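Local coordinates for protein tRNA delta(2)-isopentenylpyrophosphate transferase (PDB 3D3Q) that probably transfers a dimethylallyl group from dimethylallyl diphosphate to the adenine at position 37 of tRNAs that read codons starting with uridine, at residues Ile203-Ser206 / Arg207-Tyr211; Leu212-Asn215 / Lys216-Asp219; Asp219-Gly223 / His224-Asn228; Gln245-Gly248 / Tyr249-Val253; Asn264-Glu267 / Lys268-His272. All coordinates share one frame; numbering follows the deposited sequence.

Contacts 1, 2 and 3 follow one another along helix 207-224, from its start after strand 197-204 of the central parallel sheet to its end, where helix 226-235 begins; neighbouring centres are 12 Å apart, and those of contacts 1 and 3 about 23 Å. Contacts 4 and 5 come later, in the loop leading to helix 252-257 and on helix 262-286, with centres 10 Å apart. Both pack on the first group: Leu252 on Leu226, and Leu269 on Val218, Leu222 and Leu226, while Lys270 forms a salt bridge with Asp219. Helix 207-224 thus runs from the sheet, beside the predicted ATP-binding loop, toward the loop 245-250 that by similarity meets tRNA.

Contact 1 (Ile203-Ser206 / Arg207-Tyr211); sequences IEMS and RETLY
Ser206 and Leu210 close the first turn of helix 207-224 through Leu210 N and Ser206 O, 2.9 Å apart, just after strand 197-204 ends. Ser206 is the N-cap. Its OG is turned to the position between backbone N and carbonyl carbon (chi1 73°), where it accepts from Thr209 N over 3.3 Å in a nearly straight bond (N-H...O 173°). The two bonds differ in kind: Leu210 N takes the first regular helix bond, to the carbonyl, whereas Thr209 N, which has no such helical carbonyl partner, is served by the side-chain hydroxyl. Thr209 OG1 lies 3.3 Å from Ser206 OG, and both hydroxyl oxygens are hydrogen-bonded to Glu296 OE1. Behind the cap, the selenomethionine Met205 crosses Leu210 at about a right angle. Its CG lies 4.1 Å from Leu210 CB and its SE 4.1 Å from Leu210 CD1, while the bend at chi3 carries CE to the Thr209 methyl CG2. This apolar layer borders the predicted ATP-binding loop, since Leu210 also touches Pro15. The chemistry at the cap puts a carboxylate beside the positive end of a helix dipole: Glu296, hydrogen-bonded to both hydroxyls, would be expected to interact favourably with the helix N-terminus.

Contact 2 (Leu212-Asn215 / Lys216-Asp219); sequences LRIN and KRVD
Ile214 and Arg217 lie side by side and point the same way, the methyl CG2 of Ile214 being 3.8 Å from Arg217 NH1. That approach depends on the bend of the arginine at chi3 (54°), which swings its guanidinium back beside the isoleucine. The same methyl is 4.3 Å from Val218 CG2, one turn on, and Val218 CG2 in its turn rests 3.3 Å from Ile214 O. Beneath these side chains runs regular alpha-helical bonding in the middle of helix 207-224: Val218 N bonds to Ile214 O over 3.0 Å, Lys216 N to Leu212 O over 3.1 Å and Asp219 N to Asn215 O over 3.2 Å. Farther out, the helix has two different neighbours. On one side Arg217 touches Thr16 and Ala17 of the predicted ATP-binding loop. Towards helix 262-286, Asn215 OD1 is hydrogen-bonded to Arg274 NH1, Asp219 OD1 forms a salt bridge with Lys270 NZ, and Ile214 packs on Ser273 and Ala277.

Contact 3 (Asp219-Gly223 / His224-Asn228); sequences DIMLG and HGLFN
Ile220 and His224 lie alongside each other in the last turn of helix 207-224, which closes in a Schellman motif at Gly225. The isoleucine methyl CG2 sits over the middle of the imidazole face, 3.9 Å from the centroid of the His224 ring and only 11° off its normal, a CH-pi contact. Ile220 CG2 stands anti to its backbone N, which points it along the helix toward the residue four on, whose ring it covers. On the buried side the selenomethionine Met221 and Leu226 also point the same way, with Met221 CE 3.8 Å from Leu226 CD2. That CD2 is shared: Leu222 and Leu226 cross obliquely, and Leu222 CD2 stands 4.0 Å from Leu226 CD2. Leu226 thus gathers side chains of the ending helix although it belongs to the next one, helix 226-235, for which Gly225 is the N-cap. Around it, Leu226 also packs on Leu252 and Leu269. The positive phi of Gly225 (107°) turns the chain out of the helix, and glycine suits it because a side chain there would press on the preceding carbonyl. Of the two motif bonds, Gly225 N to Leu222 O is weak at 3.4 Å, while Leu226 N reaches Met221 O over 3.1 Å. Met221 O is gripped twice, because His224 N, 2.9 Å away, approaches this oxygen from the opposite face of the carbonyl plane.

Contact 4 (Gln245-Gly248 / Tyr249-Val253); sequences QAIG and YKELV
Glu251 turns back on Gly248 through two torsions: CG lies anti to the carbonyl carbon (chi1 -60°) and the chain then bends at chi2 (96°). Its OE1 thereby accepts from Gly248 N, 2.6 Å away, with the syn lone pair, while OE2 lies alongside Ile247, 3.8 Å from Ile247 CB. Lys250 instead places CG between backbone N and carbonyl carbon (chi1 66°), its CG 3.6 Å from Gln245 O and the extended chain beyond passing that oxygen. The backbone of Ala246 to Tyr249 forms a type II beta turn, with glycine at the third position and Tyr249 N bonded to Ala246 O over 3.1 Å. Ala246 O also lies at the edge of the tyrosine ring, in its plane. By similarity, residues 245-250 interact with tRNA, so the Glu251 carboxylate bonds to a turn that probably takes part in tRNA binding. Tyr249 OH is hydrogen-bonded to Glu229 on helix 226-235, Leu252 packs on that same helix, and Lys250 and Glu251 rest against His272 of helix 262-286.

Contact 5 (Asn264-Glu267 / Lys268-His272); sequences NAVE and KLKQH
Lys268, whose N bonds to Asn264 O across the contact over 3.1 Å, has a carbonyl with a donor on each face, His272 N and His272 ND1. The ring nitrogen lies above the carbonyl plane and away from a lone pair, and the oxygen in turn is 25° out of the imidazole plane, so the ring is tilted as it reaches back one turn. At 2.5 Å, however, the distance from His272 ND1 to Lys268 O is unusually short, and the exact geometry of this second approach is doubtful. All this belongs to the first part of helix 262-286, with regular alpha-helical bonds such as Leu269 N to Ala265 O at 2.8 Å and Lys270 N to Val266 O at 3.0 Å. On another side of the helix Lys270 passes Val266 at a slant. Its CG lies 3.4 Å from Val266 O, and because the chain stays extended beyond CG, CE comes to 3.5 Å from the valine methyl CG1. The ammonium beyond has Asp219 of helix 207-224 as its partner, and on that helix Leu269 also packs, through Val218 and Leu222.

Contact 1 (Ile203-Ser206 / Arg207-Tyr211)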
loop_
_atom_site.group_PDB
_atom_site.type_symbol
_atom_site.label_atom_id
_atom_site.label_comp_id
_atom_site.label_asym_id
_atom_site.label_seq_id
_atom_site.Cartn_x
_atom_site.Cartn_y
_atom_site.Cartn_z
ATOM N N ILE A 203 -7.542 -0.191 1.033
ATOM C CA ILE A 203 -8.529 -1.262 1.018
ATOM C C ILE A 203 -8.063 -2.353 1.964
ATOM O O ILE A 203 -7.006 -2.950 1.771
ATOM C CB ILE A 203 -8.683 -1.858 -0.374
ATOM C CG1 ILE A 203 -9.002 -0.760 -1.385
ATOM C CG2 ILE A 203 -9.789 -2.883 -0.361
ATOM C CD1 ILE A 203 -9.069 -1.265 -2.808
ATOM N N GLU A 204 -8.863 -2.613 2.984
ATOM C CA GLU A 204 -8.514 -3.596 3.994
ATOM C C GLU A 204 -9.372 -4.861 3.929
ATOM O O GLU A 204 -10.355 -4.922 3.203
ATOM C CB GLU A 204 -8.670 -2.950 5.367
ATOM C CG GLU A 204 -8.200 -3.791 6.534
ATOM C CD GLU A 204 -8.861 -3.387 7.834
ATOM O OE1 GLU A 204 -10.107 -3.517 7.922
ATOM O OE2 GLU A 204 -8.134 -2.941 8.753
HETATM N N MSE A 205 -8.995 -5.869 4.705
HETATM C CA MSE A 205 -9.741 -7.109 4.747
HETATM C C MSE A 205 -9.132 -8.003 5.813
HETATM O O MSE A 205 -7.994 -7.792 6.224
HETATM C CB MSE A 205 -9.705 -7.782 3.379
HETATM C CG MSE A 205 -8.302 -7.978 2.858
HETATM SE SE MSE A 205 -8.244 -8.306 0.948
HETATM C CE MSE A 205 -8.898 -10.130 0.978
ATOM N N SER A 206 -9.895 -8.993 6.270
ATOM C CA SER A 206 -9.424 -9.898 7.309
ATOM C C SER A 206 -8.276 -10.750 6.810
ATOM O O SER A 206 -8.190 -11.042 5.620
ATOM C CB SER A 206 -10.562 -10.798 7.794
ATOM O OG SER A 206 -10.910 -11.789 6.836
ATOM N N ARG A 207 -7.393 -11.151 7.719
ATOM C CA ARG A 207 -6.246 -11.969 7.346
ATOM C C ARG A 207 -6.724 -13.254 6.687
ATOM O O ARG A 207 -6.047 -13.804 5.818
ATOM C CB ARG A 207 -5.384 -12.322 8.571
ATOM C CG ARG A 207 -3.894 -12.482 8.230
ATOM C CD ARG A 207 -3.173 -13.619 8.958
ATOM N NE ARG A 207 -3.202 -13.576 10.387
ATOM C CZ ARG A 207 -3.309 -14.540 11.305
ATOM N NH1 ARG A 207 -3.284 -14.109 12.545
ATOM N NH2 ARG A 207 -3.462 -15.845 11.074
ATOM N N GLU A 208 -7.890 -13.736 7.108
ATOM C CA GLU A 208 -8.444 -14.963 6.547
ATOM C C GLU A 208 -8.679 -14.789 5.046
ATOM O O GLU A 208 -8.098 -15.509 4.231
ATOM C CB GLU A 208 -9.778 -15.326 7.219
ATOM C CG GLU A 208 -9.737 -15.672 8.718
ATOM C CD GLU A 208 -9.910 -14.455 9.633
ATOM O OE1 GLU A 208 -8.881 -13.870 10.039
ATOM O OE2 GLU A 208 -11.073 -14.079 9.933
ATOM N N THR A 209 -9.534 -13.829 4.693
ATOM C CA THR A 209 -9.863 -13.570 3.294
ATOM C C THR A 209 -8.617 -13.185 2.503
ATOM O O THR A 209 -8.419 -13.640 1.380
ATOM C CB THR A 209 -10.928 -12.438 3.154
ATOM O OG1 THR A 209 -12.083 -12.749 3.943
ATOM C CG2 THR A 209 -11.364 -12.289 1.701
ATOM N N LEU A 210 -7.781 -12.346 3.095
ATOM C CA LEU A 210 -6.556 -11.911 2.448
ATOM C C LEU A 210 -5.734 -13.111 1.981
ATOM O O LEU A 210 -5.484 -13.281 0.785
ATOM C CB LEU A 210 -5.722 -11.072 3.423
ATOM C CG LEU A 210 -4.310 -10.636 2.983
ATOM C CD1 LEU A 210 -4.439 -9.700 1.798
ATOM C CD2 LEU A 210 -3.569 -9.945 4.122
ATOM N N TYR A 211 -5.325 -13.940 2.935
ATOM C CA TYR A 211 -4.515 -15.117 2.646
ATOM C C TYR A 211 -5.146 -16.064 1.635
ATOM O O TYR A 211 -4.456 -16.677 0.819
ATOM C CB TYR A 211 -4.191 -15.877 3.944
ATOM C CG TYR A 211 -3.097 -15.237 4.782
ATOM C CD1 TYR A 211 -2.471 -15.943 5.806
ATOM C CD2 TYR A 211 -2.671 -13.935 4.532
ATOM C CE1 TYR A 211 -1.444 -15.370 6.558
ATOM C CE2 TYR A 211 -1.650 -13.351 5.274
ATOM C CZ TYR A 211 -1.039 -14.076 6.285
ATOM O OH TYR A 211 -0.017 -13.504 7.010
#

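Contact 2 (Leu212-Asn215 / Lys216-Asp219)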
loop_
_atom_site.group_PDB
_atom_site.type_symbol
_atom_site.label_atom_id
_atom_site.label_comp_id
_atom_site.label_asym_id
_atom_site.label_seq_id
_atom_site.Cartn_x
_atom_site.Cartn_y
_atom_site.Cartn_z
ATOM N N LEU A 212 -6.462 -16.179 1.683
ATOM C CA LEU A 212 -7.154 -17.055 0.760
ATOM C C LEU A 212 -7.091 -16.500 -0.666
ATOM O O LEU A 212 -6.820 -17.238 -1.613
ATOM C CB LEU A 212 -8.599 -17.216 1.209
ATOM C CG LEU A 212 -9.399 -18.249 0.434
ATOM C CD1 LEU A 212 -8.736 -19.615 0.558
ATOM C CD2 LEU A 212 -10.812 -18.278 0.982
ATOM N N ARG A 213 -7.322 -15.197 -0.808
ATOM C CA ARG A 213 -7.301 -14.556 -2.115
ATOM C C ARG A 213 -5.915 -14.598 -2.725
ATOM O O ARG A 213 -5.771 -14.819 -3.930
ATOM C CB ARG A 213 -7.774 -13.109 -2.014
ATOM C CG ARG A 213 -9.157 -12.977 -1.436
ATOM C CD ARG A 213 -9.759 -11.646 -1.778
ATOM N NE ARG A 213 -10.106 -11.486 -3.150
ATOM C CZ ARG A 213 -9.888 -10.498 -4.013
ATOM N NH1 ARG A 213 -10.386 -10.717 -5.209
ATOM N NH2 ARG A 213 -9.207 -9.380 -3.778
ATOM N N ILE A 214 -4.897 -14.379 -1.899
ATOM C CA ILE A 214 -3.531 -14.418 -2.389
ATOM C C ILE A 214 -3.241 -15.808 -2.942
ATOM O O ILE A 214 -2.774 -15.944 -4.072
ATOM C CB ILE A 214 -2.518 -14.069 -1.277
ATOM C CG1 ILE A 214 -2.751 -12.626 -0.802
ATOM C CG2 ILE A 214 -1.094 -14.237 -1.788
ATOM C CD1 ILE A 214 -1.916 -12.215 0.376
ATOM N N ASN A 215 -3.530 -16.854 -2.180
ATOM C CA ASN A 215 -3.282 -18.182 -2.721
ATOM C C ASN A 215 -3.974 -18.338 -4.059
ATOM O O ASN A 215 -3.430 -18.939 -4.978
ATOM C CB ASN A 215 -3.771 -19.272 -1.776
ATOM C CG ASN A 215 -3.028 -19.261 -0.474
ATOM O OD1 ASN A 215 -1.809 -19.082 -0.447
ATOM N ND2 ASN A 215 -3.749 -19.462 0.618
ATOM N N LYS A 216 -5.169 -17.778 -4.170
ATOM C CA LYS A 216 -5.916 -17.883 -5.410
ATOM C C LYS A 216 -5.336 -17.040 -6.544
ATOM O O LYS A 216 -5.486 -17.387 -7.708
ATOM C CB LYS A 216 -7.380 -17.518 -5.172
ATOM C CG LYS A 216 -8.259 -17.735 -6.390
ATOM C CD LYS A 216 -9.670 -18.209 -6.021
ATOM C CE LYS A 216 -10.509 -18.512 -7.271
ATOM N NZ LYS A 216 -11.836 -19.090 -6.934
ATOM N N ARG A 217 -4.666 -15.944 -6.215
ATOM C CA ARG A 217 -4.090 -15.101 -7.254
ATOM C C ARG A 217 -2.805 -15.711 -7.784
ATOM O O ARG A 217 -2.420 -15.485 -8.933
ATOM C CB ARG A 217 -3.826 -13.704 -6.712
ATOM C CG ARG A 217 -3.161 -12.774 -7.683
ATOM C CD ARG A 217 -3.021 -11.415 -7.037
ATOM N NE ARG A 217 -2.329 -11.446 -5.736
ATOM C CZ ARG A 217 -1.008 -11.530 -5.579
ATOM N NH1 ARG A 217 -0.481 -11.546 -4.357
ATOM N NH2 ARG A 217 -0.218 -11.602 -6.644
ATOM N N VAL A 218 -2.139 -16.489 -6.943
ATOM C CA VAL A 218 -0.904 -17.131 -7.354
ATOM C C VAL A 218 -1.288 -18.253 -8.307
ATOM O O VAL A 218 -0.594 -18.506 -9.285
ATOM C CB VAL A 218 -0.111 -17.676 -6.124
ATOM C CG1 VAL A 218 1.136 -18.409 -6.583
ATOM C CG2 VAL A 218 0.292 -16.531 -5.214
ATOM N N ASP A 219 -2.414 -18.913 -8.038
ATOM C CA ASP A 219 -2.869 -19.999 -8.907
ATOM C C ASP A 219 -3.177 -19.453 -10.287
ATOM O O ASP A 219 -2.805 -20.052 -11.291
ATOM C CB ASP A 219 -4.121 -20.685 -8.349
ATOM C CG ASP A 219 -3.840 -21.489 -7.090
ATOM O OD1 ASP A 219 -2.668 -21.891 -6.887
ATOM O OD2 ASP A 219 -4.798 -21.736 -6.307
#

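Contact 3 (Asp219-Gly223 / His224-Asn228)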
loop_
_atom_site.group_PDB
_atom_site.type_symbol
_atom_site.label_atom_id
_atom_site.label_comp_id
_atom_site.label_asym_id
_atom_site.label_seq_id
_atom_site.Cartn_x
_atom_site.Cartn_y
_atom_site.Cartn_z
ATOM N N ASP A 219 -2.414 -18.913 -8.038
ATOM C CA ASP A 219 -2.869 -19.999 -8.907
ATOM C C ASP A 219 -3.177 -19.453 -10.287
ATOM O O ASP A 219 -2.805 -20.052 -11.291
ATOM C CB ASP A 219 -4.121 -20.685 -8.349
ATOM C CG ASP A 219 -3.840 -21.489 -7.090
ATOM O OD1 ASP A 219 -2.668 -21.891 -6.887
ATOM O OD2 ASP A 219 -4.798 -21.736 -6.307
ATOM N N ILE A 220 -3.860 -18.315 -10.336
ATOM C CA ILE A 220 -4.213 -17.713 -11.611
ATOM C C ILE A 220 -2.979 -17.309 -12.410
ATOM O O ILE A 220 -2.909 -17.550 -13.612
ATOM C CB ILE A 220 -5.093 -16.481 -11.413
ATOM C CG1 ILE A 220 -6.295 -16.832 -10.538
ATOM C CG2 ILE A 220 -5.560 -15.967 -12.760
ATOM C CD1 ILE A 220 -7.150 -15.639 -10.168
HETATM N N MSE A 221 -2.009 -16.691 -11.742
HETATM C CA MSE A 221 -0.788 -16.266 -12.420
HETATM C C MSE A 221 -0.109 -17.452 -13.098
HETATM O O MSE A 221 0.298 -17.360 -14.258
HETATM C CB MSE A 221 0.203 -15.628 -11.447
HETATM C CG MSE A 221 -0.311 -14.431 -10.670
HETATM SE SE MSE A 221 1.164 -13.401 -9.895
HETATM C CE MSE A 221 2.025 -14.764 -8.806
ATOM N N LEU A 222 0.028 -18.557 -12.367
ATOM C CA LEU A 222 0.655 -19.753 -12.917
ATOM C C LEU A 222 -0.160 -20.184 -14.115
ATOM O O LEU A 222 0.385 -20.582 -15.142
ATOM C CB LEU A 222 0.684 -20.882 -11.878
ATOM C CG LEU A 222 1.825 -20.921 -10.851
ATOM C CD1 LEU A 222 3.155 -21.163 -11.545
ATOM C CD2 LEU A 222 1.867 -19.629 -10.090
ATOM N N GLY A 223 -1.477 -20.074 -13.976
ATOM C CA GLY A 223 -2.379 -20.461 -15.041
ATOM C C GLY A 223 -2.372 -19.506 -16.210
ATOM O O GLY A 223 -2.834 -19.855 -17.286
ATOM N N HIS A 224 -1.851 -18.300 -16.020
ATOM C CA HIS A 224 -1.826 -17.351 -17.117
ATOM C C HIS A 224 -0.494 -17.279 -17.863
ATOM O O HIS A 224 -0.366 -16.536 -18.833
ATOM C CB HIS A 224 -2.233 -15.967 -16.624
ATOM C CG HIS A 224 -3.716 -15.753 -16.590
ATOM N ND1 HIS A 224 -4.285 -14.520 -16.347
ATOM C CD2 HIS A 224 -4.748 -16.610 -16.778
ATOM C CE1 HIS A 224 -5.601 -14.626 -16.387
ATOM N NE2 HIS A 224 -5.909 -15.885 -16.646
ATOM N N GLY A 225 0.496 -18.048 -17.420
ATOM C CA GLY A 225 1.776 -18.040 -18.098
ATOM C C GLY A 225 2.906 -17.345 -17.368
ATOM O O GLY A 225 3.862 -16.892 -18.000
ATOM N N LEU A 226 2.794 -17.247 -16.044
ATOM C CA LEU A 226 3.830 -16.614 -15.216
ATOM C C LEU A 226 5.170 -17.301 -15.436
ATOM O O LEU A 226 6.184 -16.648 -15.670
ATOM C CB LEU A 226 3.472 -16.704 -13.723
ATOM C CG LEU A 226 4.613 -16.400 -12.742
ATOM C CD1 LEU A 226 5.110 -14.981 -12.946
ATOM C CD2 LEU A 226 4.143 -16.601 -11.307
ATOM N N PHE A 227 5.166 -18.625 -15.350
ATOM C CA PHE A 227 6.386 -19.382 -15.535
ATOM C C PHE A 227 6.959 -19.121 -16.929
ATOM O O PHE A 227 8.170 -18.983 -17.082
ATOM C CB PHE A 227 6.116 -20.875 -15.328
ATOM C CG PHE A 227 7.358 -21.720 -15.283
ATOM C CD1 PHE A 227 7.999 -22.104 -16.458
ATOM C CD2 PHE A 227 7.907 -22.105 -14.064
ATOM C CE1 PHE A 227 9.170 -22.869 -16.425
ATOM C CE2 PHE A 227 9.074 -22.869 -14.017
ATOM C CZ PHE A 227 9.712 -23.249 -15.203
ATOM N N ASN A 228 6.100 -19.037 -17.942
ATOM C CA ASN A 228 6.582 -18.789 -19.296
ATOM C C ASN A 228 7.278 -17.429 -19.353
ATOM O O ASN A 228 8.262 -17.245 -20.074
ATOM C CB ASN A 228 5.429 -18.811 -20.298
ATOM C CG ASN A 228 5.914 -18.789 -21.733
ATOM O OD1 ASN A 228 5.152 -18.517 -22.658
ATOM N ND2 ASN A 228 7.194 -19.083 -21.926
#

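Contact 4 (Gln245-Gly248 / Tyr249-Val253)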
loop_
_atom_site.group_PDB
_atom_site.type_symbol
_atom_site.label_atom_id
_atom_site.label_comp_id
_atom_site.label_asym_id
_atom_site.label_seq_id
_atom_site.Cartn_x
_atom_site.Cartn_y
_atom_site.Cartn_z
ATOM N N GLN A 245 14.621 -10.465 -8.518
ATOM C CA GLN A 245 14.701 -10.882 -7.119
ATOM C C GLN A 245 13.395 -10.661 -6.412
ATOM O O GLN A 245 13.252 -11.018 -5.247
ATOM C CB GLN A 245 15.800 -10.101 -6.402
ATOM C CG GLN A 245 17.183 -10.564 -6.748
ATOM C CD GLN A 245 17.400 -11.984 -6.306
ATOM O OE1 GLN A 245 17.295 -12.291 -5.121
ATOM N NE2 GLN A 245 17.702 -12.868 -7.251
ATOM N N ALA A 246 12.447 -10.056 -7.118
ATOM C CA ALA A 246 11.134 -9.777 -6.543
ATOM C C ALA A 246 10.338 -11.061 -6.383
ATOM O O ALA A 246 10.485 -12.001 -7.170
ATOM C CB ALA A 246 10.367 -8.798 -7.423
ATOM N N ILE A 247 9.495 -11.097 -5.357
ATOM C CA ILE A 247 8.679 -12.266 -5.103
ATOM C C ILE A 247 7.859 -12.569 -6.363
ATOM O O ILE A 247 7.171 -11.700 -6.901
ATOM C CB ILE A 247 7.760 -12.039 -3.868
ATOM C CG1 ILE A 247 6.368 -12.593 -4.164
ATOM C CG2 ILE A 247 7.760 -10.554 -3.456
ATOM C CD1 ILE A 247 5.304 -12.117 -3.208
ATOM N N GLY A 248 7.965 -13.804 -6.839
ATOM C CA GLY A 248 7.260 -14.194 -8.044
ATOM C C GLY A 248 8.209 -14.466 -9.210
ATOM O O GLY A 248 7.791 -14.855 -10.298
ATOM N N TYR A 249 9.496 -14.253 -8.989
ATOM C CA TYR A 249 10.471 -14.494 -10.018
ATOM C C TYR A 249 11.649 -15.213 -9.414
ATOM O O TYR A 249 12.144 -16.182 -9.983
ATOM C CB TYR A 249 10.951 -13.190 -10.666
ATOM C CG TYR A 249 9.889 -12.445 -11.428
ATOM C CD1 TYR A 249 8.967 -11.662 -10.769
ATOM C CD2 TYR A 249 9.801 -12.537 -12.805
ATOM C CE1 TYR A 249 7.979 -10.982 -11.460
ATOM C CE2 TYR A 249 8.816 -11.862 -13.511
ATOM C CZ TYR A 249 7.909 -11.082 -12.830
ATOM O OH TYR A 249 6.943 -10.382 -13.511
ATOM N N LYS A 250 12.099 -14.750 -8.252
ATOM C CA LYS A 250 13.241 -15.375 -7.590
ATOM C C LYS A 250 12.941 -16.820 -7.176
ATOM O O LYS A 250 13.853 -17.639 -7.096
ATOM C CB LYS A 250 13.679 -14.560 -6.359
ATOM C CG LYS A 250 12.663 -14.521 -5.236
ATOM C CD LYS A 250 13.207 -13.880 -3.964
ATOM C CE LYS A 250 12.137 -13.899 -2.874
ATOM N NZ LYS A 250 12.585 -13.290 -1.599
ATOM N N GLU A 251 11.671 -17.141 -6.932
ATOM C CA GLU A 251 11.309 -18.497 -6.533
ATOM C C GLU A 251 11.256 -19.431 -7.722
ATOM O O GLU A 251 11.622 -20.596 -7.626
ATOM C CB GLU A 251 9.955 -18.519 -5.821
ATOM C CG GLU A 251 9.913 -17.674 -4.560
ATOM C CD GLU A 251 9.354 -16.289 -4.804
ATOM O OE1 GLU A 251 9.290 -15.873 -5.988
ATOM O OE2 GLU A 251 8.997 -15.616 -3.806
ATOM N N LEU A 252 10.804 -18.906 -8.850
ATOM C CA LEU A 252 10.699 -19.703 -10.058
ATOM C C LEU A 252 12.007 -19.878 -10.813
ATOM O O LEU A 252 12.147 -20.823 -11.574
ATOM C CB LEU A 252 9.637 -19.107 -10.987
ATOM C CG LEU A 252 8.211 -19.017 -10.419
ATOM C CD1 LEU A 252 7.273 -18.377 -11.439
ATOM C CD2 LEU A 252 7.708 -20.391 -10.055
ATOM N N VAL A 253 12.971 -18.988 -10.626
ATOM C CA VAL A 253 14.231 -19.145 -11.358
ATOM C C VAL A 253 14.883 -20.497 -11.074
ATOM O O VAL A 253 15.330 -21.179 -11.991
ATOM C CB VAL A 253 15.254 -18.017 -11.034
ATOM C CG1 VAL A 253 16.539 -18.236 -11.815
ATOM C CG2 VAL A 253 14.672 -16.669 -11.399
#

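Contact 5 (Asn264-Glu267 / Lys268-His272)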
loop_
_atom_site.group_PDB
_atom_site.type_symbol
_atom_site.label_atom_id
_atom_site.label_comp_id
_atom_site.label_asym_id
_atom_site.label_seq_id
_atom_site.Cartn_x
_atom_site.Cartn_y
_atom_site.Cartn_z
ATOM N N ASN A 264 7.084 -27.442 -4.540
ATOM C CA ASN A 264 7.778 -26.782 -3.442
ATOM C C ASN A 264 7.952 -25.276 -3.682
ATOM O O ASN A 264 7.703 -24.458 -2.789
ATOM C CB ASN A 264 9.132 -27.456 -3.223
ATOM C CG ASN A 264 8.992 -28.820 -2.572
ATOM O OD1 ASN A 264 9.972 -29.528 -2.368
ATOM N ND2 ASN A 264 7.757 -29.191 -2.229
ATOM N N ALA A 265 8.366 -24.918 -4.892
ATOM C CA ALA A 265 8.560 -23.526 -5.266
ATOM C C ALA A 265 7.254 -22.753 -5.128
ATOM O O ALA A 265 7.210 -21.703 -4.485
ATOM C CB ALA A 265 9.070 -23.439 -6.695
ATOM N N VAL A 266 6.191 -23.260 -5.738
ATOM C CA VAL A 266 4.907 -22.587 -5.659
ATOM C C VAL A 266 4.488 -22.425 -4.210
ATOM O O VAL A 266 3.878 -21.424 -3.841
ATOM C CB VAL A 266 3.819 -23.365 -6.413
ATOM C CG1 VAL A 266 2.470 -22.670 -6.245
ATOM C CG2 VAL A 266 4.189 -23.456 -7.885
ATOM N N GLU A 267 4.815 -23.419 -3.391
ATOM C CA GLU A 267 4.483 -23.371 -1.974
ATOM C C GLU A 267 5.143 -22.153 -1.323
ATOM O O GLU A 267 4.534 -21.469 -0.494
ATOM C CB GLU A 267 4.972 -24.630 -1.280
ATOM C CG GLU A 267 4.953 -24.487 0.212
ATOM C CD GLU A 267 4.152 -25.560 0.892
ATOM O OE1 GLU A 267 4.678 -26.691 1.020
ATOM O OE2 GLU A 267 2.988 -25.277 1.270
ATOM N N LYS A 268 6.394 -21.892 -1.707
ATOM C CA LYS A 268 7.144 -20.759 -1.181
ATOM C C LYS A 268 6.693 -19.441 -1.803
ATOM O O LYS A 268 6.765 -18.388 -1.167
ATOM C CB LYS A 268 8.643 -20.968 -1.407
ATOM C CG LYS A 268 9.206 -22.146 -0.621
ATOM C CD LYS A 268 10.733 -22.177 -0.625
ATOM C CE LYS A 268 11.297 -22.326 -2.047
ATOM N NZ LYS A 268 12.796 -22.436 -2.094
ATOM N N LEU A 269 6.228 -19.502 -3.048
ATOM C CA LEU A 269 5.747 -18.312 -3.739
ATOM C C LEU A 269 4.470 -17.765 -3.079
ATOM O O LEU A 269 4.324 -16.555 -2.905
ATOM C CB LEU A 269 5.488 -18.633 -5.219
ATOM C CG LEU A 269 4.764 -17.600 -6.087
ATOM C CD1 LEU A 269 5.472 -16.269 -6.014
ATOM C CD2 LEU A 269 4.709 -18.092 -7.523
ATOM N N LYS A 270 3.548 -18.650 -2.707
ATOM C CA LYS A 270 2.308 -18.219 -2.062
ATOM C C LYS A 270 2.599 -17.753 -0.640
ATOM O O LYS A 270 1.875 -16.926 -0.090
ATOM C CB LYS A 270 1.294 -19.362 -2.015
ATOM C CG LYS A 270 0.901 -19.925 -3.381
ATOM C CD LYS A 270 -0.139 -21.034 -3.242
ATOM C CE LYS A 270 -0.485 -21.643 -4.577
ATOM N NZ LYS A 270 -1.662 -22.524 -4.458
ATOM N N GLN A 271 3.656 -18.294 -0.043
ATOM C CA GLN A 271 4.015 -17.901 1.303
ATOM C C GLN A 271 4.597 -16.488 1.273
ATOM O O GLN A 271 4.036 -15.578 1.879
ATOM C CB GLN A 271 5.024 -18.882 1.902
ATOM C CG GLN A 271 5.106 -18.794 3.414
ATOM C CD GLN A 271 6.392 -19.361 3.983
ATOM O OE1 GLN A 271 6.534 -19.479 5.201
ATOM N NE2 GLN A 271 7.337 -19.704 3.108
ATOM N N HIS A 272 5.712 -16.295 0.568
ATOM C CA HIS A 272 6.336 -14.965 0.462
ATOM C C HIS A 272 5.276 -13.924 0.110
ATOM O O HIS A 272 5.383 -12.770 0.504
ATOM C CB HIS A 272 7.397 -14.931 -0.648
ATOM C CG HIS A 272 8.636 -15.710 -0.345
ATOM N ND1 HIS A 272 8.629 -17.066 -0.107
ATOM C CD2 HIS A 272 9.930 -15.322 -0.278
ATOM C CE1 HIS A 272 9.866 -17.484 0.093
ATOM N NE2 HIS A 272 10.674 -16.445 -0.006
#